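Long-range contacts in lectin (Pleurotus ostreatus, PDB 6T0Q), which is a lectin that binds N-acetylgalactosamine and probably galactose, at sites that contain calcium, on domains resembling carbohydrate-binding modules: residues N199-S204 and A333-A338; S309-Q314 and I325-W330; T226-C231 and T295-S300. All blocks are in the same frame, centred on the assembly; numbering follows the deposited sequence.

Contact 1 (N199-S204 and A333-A338)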
loop_
_atom_site.group_PDB
_atom_site.type_symbol
_atom_site.label_atom_id
_atom_site.label_comp_id
_atom_site.label_asym_id
_atom_site.label_seq_id
_atom_site.Cartn_x
_atom_site.Cartn_y
_atom_site.Cartn_z
ATOM N N ASN A 199 -12.489 -17.501 12.338
ATOM C CA ASN A 199 -13.372 -18.453 11.672
ATOM C C ASN A 199 -12.573 -19.493 10.908
ATOM O O ASN A 199 -11.536 -19.185 10.313
ATOM C CB ASN A 199 -14.313 -17.769 10.659
ATOM C CG ASN A 199 -15.088 -16.639 11.261
ATOM O OD1 ASN A 199 -16.122 -16.850 11.882
ATOM N ND2 ASN A 199 -14.583 -15.418 11.092
ATOM N N TRP A 200 -13.083 -20.719 10.895
ATOM C CA TRP A 200 -12.648 -21.671 9.890
ATOM C C TRP A 200 -13.192 -21.232 8.537
ATOM O O TRP A 200 -14.394 -20.976 8.401
ATOM C CB TRP A 200 -13.151 -23.072 10.226
ATOM C CG TRP A 200 -12.655 -23.643 11.528
ATOM C CD1 TRP A 200 -13.271 -23.572 12.747
ATOM C CD2 TRP A 200 -11.460 -24.408 11.725
ATOM N NE1 TRP A 200 -12.527 -24.245 13.692
ATOM C CE2 TRP A 200 -11.413 -24.769 13.088
ATOM C CE3 TRP A 200 -10.429 -24.829 10.877
ATOM C CZ2 TRP A 200 -10.375 -25.531 13.627
ATOM C CZ3 TRP A 200 -9.397 -25.589 11.416
ATOM C CH2 TRP A 200 -9.382 -25.931 12.779
ATOM N N ILE A 201 -12.312 -21.108 7.543
ATOM C CA ILE A 201 -12.725 -20.734 6.196
ATOM C C ILE A 201 -12.269 -21.810 5.219
ATOM O O ILE A 201 -11.401 -22.637 5.518
ATOM C CB ILE A 201 -12.188 -19.346 5.759
ATOM C CG1 ILE A 201 -10.651 -19.332 5.711
ATOM C CG2 ILE A 201 -12.716 -18.249 6.689
ATOM C CD1 ILE A 201 -10.064 -18.008 5.174
ATOM N N TRP A 202 -12.874 -21.789 4.034
ATOM C CA TRP A 202 -12.459 -22.648 2.931
ATOM C C TRP A 202 -12.965 -22.011 1.643
ATOM O O TRP A 202 -13.562 -20.930 1.660
ATOM C CB TRP A 202 -12.985 -24.078 3.105
ATOM C CG TRP A 202 -12.171 -25.126 2.379
ATOM C CD1 TRP A 202 -12.542 -25.831 1.256
ATOM C CD2 TRP A 202 -10.857 -25.590 2.728
ATOM N NE1 TRP A 202 -11.541 -26.706 0.900
ATOM C CE2 TRP A 202 -10.495 -26.572 1.781
ATOM C CE3 TRP A 202 -9.954 -25.273 3.756
ATOM C CZ2 TRP A 202 -9.268 -27.237 1.828
ATOM C CZ3 TRP A 202 -8.738 -25.931 3.800
ATOM C CH2 TRP A 202 -8.407 -26.909 2.844
ATOM N N THR A 203 -12.701 -22.673 0.517
ATOM C CA THR A 203 -13.375 -22.278 -0.711
ATOM C C THR A 203 -14.832 -22.731 -0.660
ATOM O O THR A 203 -15.233 -23.540 0.185
ATOM C CB THR A 203 -12.668 -22.856 -1.938
ATOM O OG1 THR A 203 -12.187 -24.173 -1.639
ATOM C CG2 THR A 203 -11.498 -21.973 -2.347
ATOM N N SER A 204 -15.634 -22.202 -1.583
ATOM C CA SER A 204 -17.076 -22.393 -1.512
ATOM C C SER A 204 -17.533 -23.772 -1.987
ATOM O O SER A 204 -18.738 -24.037 -1.962
ATOM C CB SER A 204 -17.787 -21.290 -2.307
ATOM O OG SER A 204 -17.353 -21.281 -3.652
ATOM N N ALA A 333 -13.530 -15.855 0.526
ATOM C CA ALA A 333 -13.499 -17.096 1.291
ATOM C C ALA A 333 -14.849 -17.335 1.958
ATOM O O ALA A 333 -15.551 -16.395 2.344
ATOM C CB ALA A 333 -12.391 -17.050 2.354
ATOM N N LYS A 334 -15.210 -18.608 2.098
ATOM C CA LYS A 334 -16.454 -19.002 2.748
ATOM C C LYS A 334 -16.192 -19.299 4.218
ATOM O O LYS A 334 -15.275 -20.057 4.551
ATOM C CB LYS A 334 -17.053 -20.237 2.076
ATOM C CG LYS A 334 -18.341 -20.747 2.731
ATOM C CD LYS A 334 -18.884 -21.966 2.004
ATOM C CE LYS A 334 -20.140 -22.508 2.700
ATOM N NZ LYS A 334 -20.740 -23.646 1.950
ATOM N N ILE A 335 -16.994 -18.705 5.092
ATOM C CA ILE A 335 -16.923 -19.028 6.514
ATOM C C ILE A 335 -17.609 -20.369 6.735
ATOM O O ILE A 335 -18.801 -20.523 6.456
ATOM C CB ILE A 335 -17.558 -17.924 7.371
ATOM C CG1 ILE A 335 -16.618 -16.714 7.429
ATOM C CG2 ILE A 335 -17.825 -18.429 8.788
ATOM C CD1 ILE A 335 -17.197 -15.524 8.172
ATOM N N ILE A 336 -16.839 -21.358 7.184
ATOM C CA ILE A 336 -17.416 -22.653 7.526
ATOM C C ILE A 336 -18.063 -22.591 8.902
ATOM O O ILE A 336 -19.150 -23.140 9.114
ATOM C CB ILE A 336 -16.332 -23.746 7.448
ATOM C CG1 ILE A 336 -15.573 -23.652 6.118
ATOM C CG2 ILE A 336 -16.948 -25.138 7.659
ATOM C CD1 ILE A 336 -16.472 -23.658 4.853
ATOM N N GLY A 337 -17.414 -21.913 9.847
ATOM C CA GLY A 337 -17.991 -21.698 11.167
ATOM C C GLY A 337 -17.034 -20.875 12.012
ATOM O O GLY A 337 -15.839 -20.776 11.716
ATOM N N ALA A 338 -17.587 -20.265 13.058
ATOM C CA ALA A 338 -16.720 -19.590 14.018
ATOM C C ALA A 338 -15.927 -20.629 14.803
ATOM O O ALA A 338 -16.343 -21.781 14.931
ATOM C CB ALA A 338 -17.535 -18.724 14.981
HETATM O O HOH W 1 -20.912 -22.911 -0.947
#

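Contact 2 (S309-Q314 and I325-W330)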
loop_
_atom_site.group_PDB
_atom_site.type_symbol
_atom_site.label_atom_id
_atom_site.label_comp_id
_atom_site.label_asym_id
_atom_site.label_seq_id
_atom_site.Cartn_x
_atom_site.Cartn_y
_atom_site.Cartn_z
ATOM N N SER A 309 -13.372 -11.747 4.322
ATOM C CA SER A 309 -12.577 -10.736 3.636
ATOM C C SER A 309 -11.325 -11.319 3.002
ATOM O O SER A 309 -10.665 -10.626 2.227
ATOM C CB SER A 309 -12.187 -9.602 4.593
ATOM O OG SER A 309 -11.093 -9.969 5.427
ATOM N N TRP A 310 -10.987 -12.568 3.304
ATOM C CA TRP A 310 -9.892 -13.237 2.618
ATOM C C TRP A 310 -10.335 -13.640 1.214
ATOM O O TRP A 310 -11.497 -13.966 0.988
ATOM C CB TRP A 310 -9.449 -14.474 3.405
ATOM C CG TRP A 310 -8.700 -14.145 4.684
ATOM C CD1 TRP A 310 -9.146 -13.391 5.733
ATOM C CD2 TRP A 310 -7.375 -14.564 5.025
ATOM N NE1 TRP A 310 -8.169 -13.317 6.717
ATOM C CE2 TRP A 310 -7.078 -14.034 6.303
ATOM C CE3 TRP A 310 -6.399 -15.331 4.368
ATOM C CZ2 TRP A 310 -5.851 -14.254 6.936
ATOM C CZ3 TRP A 310 -5.184 -15.548 5.001
ATOM C CH2 TRP A 310 -4.922 -15.014 6.270
ATOM N N LYS A 311 -9.401 -13.605 0.268
ATOM C CA LYS A 311 -9.657 -14.141 -1.064
ATOM C C LYS A 311 -9.232 -15.604 -1.117
ATOM O O LYS A 311 -8.313 -16.025 -0.412
ATOM C CB LYS A 311 -8.910 -13.343 -2.137
ATOM C CG LYS A 311 -9.280 -11.864 -2.181
ATOM C CD LYS A 311 -10.782 -11.685 -2.126
ATOM C CE LYS A 311 -11.328 -11.024 -3.375
ATOM N NZ LYS A 311 -12.815 -10.954 -3.301
ATOM N N ALA A 312 -9.904 -16.375 -1.969
ATOM C CA ALA A 312 -9.713 -17.817 -2.038
ATOM C C ALA A 312 -9.859 -18.279 -3.484
ATOM O O ALA A 312 -10.553 -17.642 -4.277
ATOM C CB ALA A 312 -10.729 -18.551 -1.146
ATOM N N ILE A 313 -9.216 -19.396 -3.822
ATOM C CA ILE A 313 -9.316 -19.943 -5.175
ATOM C C ILE A 313 -9.148 -21.457 -5.107
ATOM O O ILE A 313 -8.386 -21.971 -4.285
ATOM C CB ILE A 313 -8.285 -19.282 -6.124
ATOM C CG1 ILE A 313 -8.717 -19.447 -7.585
ATOM C CG2 ILE A 313 -6.884 -19.843 -5.901
ATOM C CD1 ILE A 313 -7.876 -18.643 -8.563
ATOM N N GLN A 314 -9.864 -22.177 -5.980
ATOM C CA GLN A 314 -9.889 -23.636 -5.891
ATOM C C GLN A 314 -8.773 -24.304 -6.685
ATOM O O GLN A 314 -8.256 -25.344 -6.261
ATOM C CB GLN A 314 -11.250 -24.175 -6.351
ATOM C CG GLN A 314 -12.386 -23.710 -5.455
ATOM C CD GLN A 314 -13.745 -24.211 -5.895
ATOM O OE1 GLN A 314 -13.860 -25.279 -6.502
ATOM N NE2 GLN A 314 -14.785 -23.439 -5.588
ATOM N N ILE A 325 -0.005 -10.029 -6.970
ATOM C CA ILE A 325 -0.601 -10.736 -8.098
ATOM C C ILE A 325 -1.960 -10.134 -8.438
ATOM O O ILE A 325 -2.595 -9.429 -7.639
ATOM C CB ILE A 325 -0.729 -12.246 -7.832
ATOM C CG1 ILE A 325 -1.831 -12.516 -6.814
ATOM C CG2 ILE A 325 0.587 -12.828 -7.346
ATOM C CD1 ILE A 325 -2.199 -13.983 -6.730
ATOM N N ASP A 326 -2.408 -10.428 -9.654
ATOM C CA ASP A 326 -3.764 -10.119 -10.081
ATOM C C ASP A 326 -4.717 -11.104 -9.419
ATOM O O ASP A 326 -4.632 -12.317 -9.655
ATOM C CB ASP A 326 -3.849 -10.210 -11.604
ATOM C CG ASP A 326 -5.215 -9.831 -12.157
ATOM O OD1 ASP A 326 -6.134 -9.482 -11.386
ATOM O OD2 ASP A 326 -5.355 -9.879 -13.399
ATOM N N GLU A 327 -5.619 -10.590 -8.588
ATOM C CA GLU A 327 -6.556 -11.433 -7.866
ATOM C C GLU A 327 -7.874 -11.608 -8.607
ATOM O O GLU A 327 -8.859 -12.057 -8.010
ATOM C CB GLU A 327 -6.781 -10.876 -6.459
ATOM C CG GLU A 327 -5.555 -11.070 -5.577
ATOM C CD GLU A 327 -5.650 -10.371 -4.236
ATOM O OE1 GLU A 327 -6.553 -9.525 -4.056
ATOM O OE2 GLU A 327 -4.809 -10.678 -3.365
ATOM N N PHE A 328 -7.908 -11.295 -9.900
ATOM C CA PHE A 328 -9.096 -11.585 -10.690
ATOM C C PHE A 328 -9.386 -13.083 -10.654
ATOM O O PHE A 328 -8.478 -13.913 -10.760
ATOM C CB PHE A 328 -8.912 -11.114 -12.137
ATOM C CG PHE A 328 -10.142 -11.287 -12.989
ATOM C CD1 PHE A 328 -10.389 -12.485 -13.647
ATOM C CD2 PHE A 328 -11.062 -10.255 -13.118
ATOM C CE1 PHE A 328 -11.527 -12.648 -14.427
ATOM C CE2 PHE A 328 -12.205 -10.411 -13.893
ATOM C CZ PHE A 328 -12.434 -11.609 -14.548
ATOM N N GLY A 329 -10.661 -13.430 -10.503
ATOM C CA GLY A 329 -11.050 -14.821 -10.431
ATOM C C GLY A 329 -10.938 -15.460 -9.061
ATOM O O GLY A 329 -11.395 -16.597 -8.892
ATOM N N TRP A 330 -10.332 -14.790 -8.083
ATOM C CA TRP A 330 -10.387 -15.263 -6.705
ATOM C C TRP A 330 -11.721 -14.866 -6.081
ATOM O O TRP A 330 -12.218 -13.761 -6.304
ATOM C CB TRP A 330 -9.233 -14.681 -5.881
ATOM C CG TRP A 330 -7.850 -15.158 -6.270
ATOM C CD1 TRP A 330 -7.225 -14.988 -7.484
ATOM C CD2 TRP A 330 -6.908 -15.845 -5.429
ATOM N NE1 TRP A 330 -5.965 -15.547 -7.448
ATOM C CE2 TRP A 330 -5.744 -16.073 -6.199
ATOM C CE3 TRP A 330 -6.940 -16.296 -4.100
ATOM C CZ2 TRP A 330 -4.627 -16.733 -5.689
ATOM C CZ3 TRP A 330 -5.828 -16.954 -3.595
ATOM C CH2 TRP A 330 -4.686 -17.165 -4.390
#

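Contact 3 (T226-C231 and T295-S300)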
loop_
_atom_site.group_PDB
_atom_site.type_symbol
_atom_site.label_atom_id
_atom_site.label_comp_id
_atom_site.label_asym_id
_atom_site.label_seq_id
_atom_site.Cartn_x
_atom_site.Cartn_y
_atom_site.Cartn_z
ATOM N N THR A 226 -0.378 4.876 5.675
ATOM C CA THR A 226 0.023 6.006 6.507
ATOM C C THR A 226 0.654 5.589 7.837
ATOM O O THR A 226 0.904 6.448 8.687
ATOM C CB THR A 226 -1.175 6.907 6.787
ATOM O OG1 THR A 226 -2.073 6.222 7.668
ATOM C CG2 THR A 226 -1.899 7.246 5.485
ATOM N N LYS A 227 0.894 4.301 8.051
ATOM C CA LYS A 227 1.525 3.807 9.272
ATOM C C LYS A 227 2.785 3.031 8.908
ATOM O O LYS A 227 3.102 2.845 7.733
ATOM C CB LYS A 227 0.553 2.924 10.074
ATOM C CG LYS A 227 -0.753 3.621 10.451
ATOM C CD LYS A 227 -1.742 2.673 11.132
ATOM C CE LYS A 227 -1.432 2.503 12.606
ATOM N NZ LYS A 227 -2.485 1.675 13.277
ATOM N N VAL A 228 3.495 2.557 9.933
ATOM C CA VAL A 228 4.734 1.804 9.759
ATOM C C VAL A 228 4.570 0.502 10.536
ATOM O O VAL A 228 4.599 0.505 11.774
ATOM C CB VAL A 228 5.970 2.584 10.240
ATOM C CG1 VAL A 228 7.211 1.703 10.207
ATOM C CG2 VAL A 228 6.189 3.849 9.375
ATOM N N ALA A 229 4.369 -0.599 9.814
ATOM C CA ALA A 229 4.236 -1.911 10.421
ATOM C C ALA A 229 5.608 -2.447 10.797
ATOM O O ALA A 229 6.612 -2.136 10.151
ATOM C CB ALA A 229 3.546 -2.877 9.458
ATOM N N VAL A 230 5.647 -3.259 11.852
ATOM C CA VAL A 230 6.922 -3.688 12.420
ATOM C C VAL A 230 7.021 -5.211 12.481
ATOM O O VAL A 230 7.822 -5.813 11.755
ATOM C CB VAL A 230 7.124 -3.061 13.811
ATOM C CG1 VAL A 230 8.415 -3.571 14.439
ATOM C CG2 VAL A 230 7.153 -1.525 13.700
ATOM N N CYS A 231 6.207 -5.848 13.341
ATOM C CA CYS A 231 6.251 -7.291 13.568
ATOM C C CYS A 231 4.842 -7.847 13.435
ATOM O O CYS A 231 3.861 -7.142 13.691
ATOM C CB CYS A 231 6.811 -7.664 14.999
ATOM S SG CYS A 231 8.616 -7.290 15.288
ATOM N N THR A 295 2.021 -5.224 14.747
ATOM C CA THR A 295 2.373 -4.069 15.564
ATOM C C THR A 295 2.833 -2.916 14.680
ATOM O O THR A 295 3.470 -3.119 13.643
ATOM C CB THR A 295 3.476 -4.410 16.575
ATOM O OG1 THR A 295 4.610 -4.930 15.883
ATOM C CG2 THR A 295 2.997 -5.468 17.585
ATOM N N TYR A 296 2.515 -1.700 15.114
ATOM C CA TYR A 296 2.899 -0.483 14.413
ATOM C C TYR A 296 3.843 0.360 15.263
ATOM O O TYR A 296 3.836 0.285 16.496
ATOM C CB TYR A 296 1.664 0.336 14.033
ATOM C CG TYR A 296 0.855 -0.357 12.964
ATOM C CD1 TYR A 296 1.245 -0.295 11.629
ATOM C CD2 TYR A 296 -0.275 -1.099 13.289
ATOM C CE1 TYR A 296 0.525 -0.937 10.641
ATOM C CE2 TYR A 296 -1.016 -1.756 12.302
ATOM C CZ TYR A 296 -0.603 -1.673 10.980
ATOM O OH TYR A 296 -1.316 -2.306 9.987
ATOM N N SER A 297 4.648 1.190 14.580
ATOM C CA SER A 297 5.691 1.957 15.256
ATOM C C SER A 297 5.131 3.003 16.211
ATOM O O SER A 297 5.867 3.469 17.085
ATOM C CB SER A 297 6.597 2.653 14.234
ATOM O OG SER A 297 5.853 3.623 13.521
ATOM N N ASP A 298 3.866 3.397 16.068
ATOM C CA ASP A 298 3.267 4.340 17.006
ATOM C C ASP A 298 2.696 3.653 18.244
ATOM O O ASP A 298 1.972 4.289 19.015
ATOM C CB ASP A 298 2.171 5.167 16.316
ATOM C CG ASP A 298 0.996 4.308 15.834
ATOM O OD1 ASP A 298 1.025 3.067 16.025
ATOM O OD2 ASP A 298 0.040 4.872 15.256
ATOM N N GLY A 299 2.993 2.371 18.448
ATOM C CA GLY A 299 2.477 1.644 19.588
ATOM C C GLY A 299 1.126 0.992 19.379
ATOM O O GLY A 299 0.711 0.190 20.227
ATOM N N SER A 300 0.423 1.307 18.290
ATOM C CA SER A 300 -0.854 0.669 18.001
ATOM C C SER A 300 -0.632 -0.713 17.395
ATOM O O SER A 300 0.496 -1.138 17.130
ATOM C CB SER A 300 -1.693 1.526 17.053
ATOM O OG SER A 300 -1.104 1.588 15.760
HETATM O O HOH W 2 3.113 3.472 12.711
#

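Contact 1 (N199-S204 and A333-A338)
Trp200 and Trp202 pair antiparallel with 334-338, the axes of strands 199-202 and 334-338 running at 146° and approaching to 4.5 Å. Trp202 and Lys334 exchange two backbone hydrogen bonds, and Trp200 N donates to Gly337 O at 2.9 Å. Between these pairs the register slips by one residue. Ile336 and Gly337 both face Trp200, whose O accepts a firm bond from Ile336 N (2.8 Å) and a weak one from Gly337 N: a classic beta bulge, in which one carbonyl serves two successive N-H groups.

At the bulge, CB of Ile336 points toward the opposite strand, and CD1, turned back by chi2 of -53°, lies 3.9 Å from Trp202 CB. On the face of Ile201 and Ile335, Ile201 CD1 meets Ala333 CB at 3.8 Å, while the Ile335 and Asn199 side chains cross obliquely, Ile335 CD1 lying 3.9 Å from Asn199 CG. Lys334 is fully extended past Ser204 CA; its NZ bonds Asn206 O and donates a hydrogen bond to a water, which in turn donates to Ser204 O. Lys334 thereby links strand 331-338 to Ser204 and Asn206, both just after strand 199-202.

Strand 199-202 edges its sheet, with 311-313 on the far side of 331-338. Trp200 stacks on Trp344, whereas Trp202 packs against strand 273-281 at Ala279 and the calcium ligand Asn281.

Contact 2 (S309-Q314 and I325-W330)
Ile313 lies across one face of the Trp330 indole, the two side chains crossing at about a right angle. Its CG2 sits 3.6 Å from the centroid of the six-membered ring and 5° off the ring normal, a nearly perpendicular CH-pi contact. With CG1 anti to the backbone N (chi1 -159°), CG2 falls between N and the carbonyl carbon, over the six-membered ring; the extended chi2 carries CD1 to the five-membered ring, 3.8 Å from NE1, while CB stands over the ring junction at CD2. The backbone of strand 311-313 closes in along another side of the same ring, Lys311 C and Ala312 N lying in plane at its edge. Ala312 O approaches Trp330 CA to 3.4 Å.

A type II beta turn from Glu327 to Trp330, closed by Trp330 N to Glu327 O, delivers the tryptophan to this place just before strand 331-338 begins. Gly329 takes a positive phi of 84° in it. The connection between strands 311-313 and 331-338, antiparallel neighbours in one sheet, folds back on the first of them. Upstream, Asp326 OD1 accepts from Phe328 N at 2.9 Å in an Asx turn, the donor standing above the carboxylate plane.

Toward solvent the packing thins. Lys311 bends at chi2 and chi3 and offers mainly CB to Trp330 CB, with CG 4.1 Å from Glu327 OE1; its NZ remains 6.5 Å from that oxygen. The Glu327 carboxylate instead forms a salt bridge with Arg219 of strand 214-222, and Phe328 turns outward to pack on Lys17 of the second subunit.

Contact 3 (T226-C231 and T295-S300)
Lys227 starts with CG anti to the carbonyl carbon (chi1 -57°) and bends at chi3 (82°), carrying CE over one face of the Tyr296 ring. CE lies 3.9 Å from the ring centroid, and NZ follows at 4.0 Å, 28° off the normal, in a cation-pi contact. From there NZ donates to Ser300 OG at 2.8 Å. That hydroxyl donates in turn to the syn lone pair of Asp298 OD1 (2.6 Å), which also receives Ser300 N from above the carboxylate plane. The second bond makes an Asx turn. Lys227, Ser300 and Asp298 are linked in a chain of hydrogen bonds; NZ, 4.5 Å from Asp298 OD2 and beyond a salt bridge, may favour the charged carboxylate.

Asp298 belongs to a type I turn, Tyr296 to Gly299, at the end of strand 287-296 where the chain reverses toward 301-305. Strand 229-239 enters beside it, antiparallel: Ser297 N bonds Val228 O, Val230 N bonds Thr295 O, and Thr295 N bonds Cys231 O at 2.9 Å. Thr295 OG1 accepts from Cys231 N at 3.1 Å. A water spans Val228 N and Ser297 OG. The Cys231-Cys69 disulfide ties strand 229-239 to strand 67-76 of another sheet, while Tyr296 OH bonds Glu302.

In the fold
Contacts 1 and 2 lie on the same antiparallel sheet, their centres 14 Å apart. Strand 331-338 of contact 1 is the sheet neighbour of strand 311-313 of contact 2: Ala333 N probably hydrogen-bonds Trp310 O, 2.8 Å away, and Thr203 CG2 packs on Ala312 CB at 3.7 Å. Contact 3 belongs to another sheet, its centre 29 Å from that of contact 1 and 27 Å from that of contact 2. In sequence, contacts 2 and 3 both lie inside the loop that contact 1 closes. Contact 1 is next to the second calcium site, the side chain of Trp202 about 7 Å from the bound calcium ion. The side chains of Ser300 and Ile313 are about 6 Å and 9 Å from a bound N-acetylglucosamine.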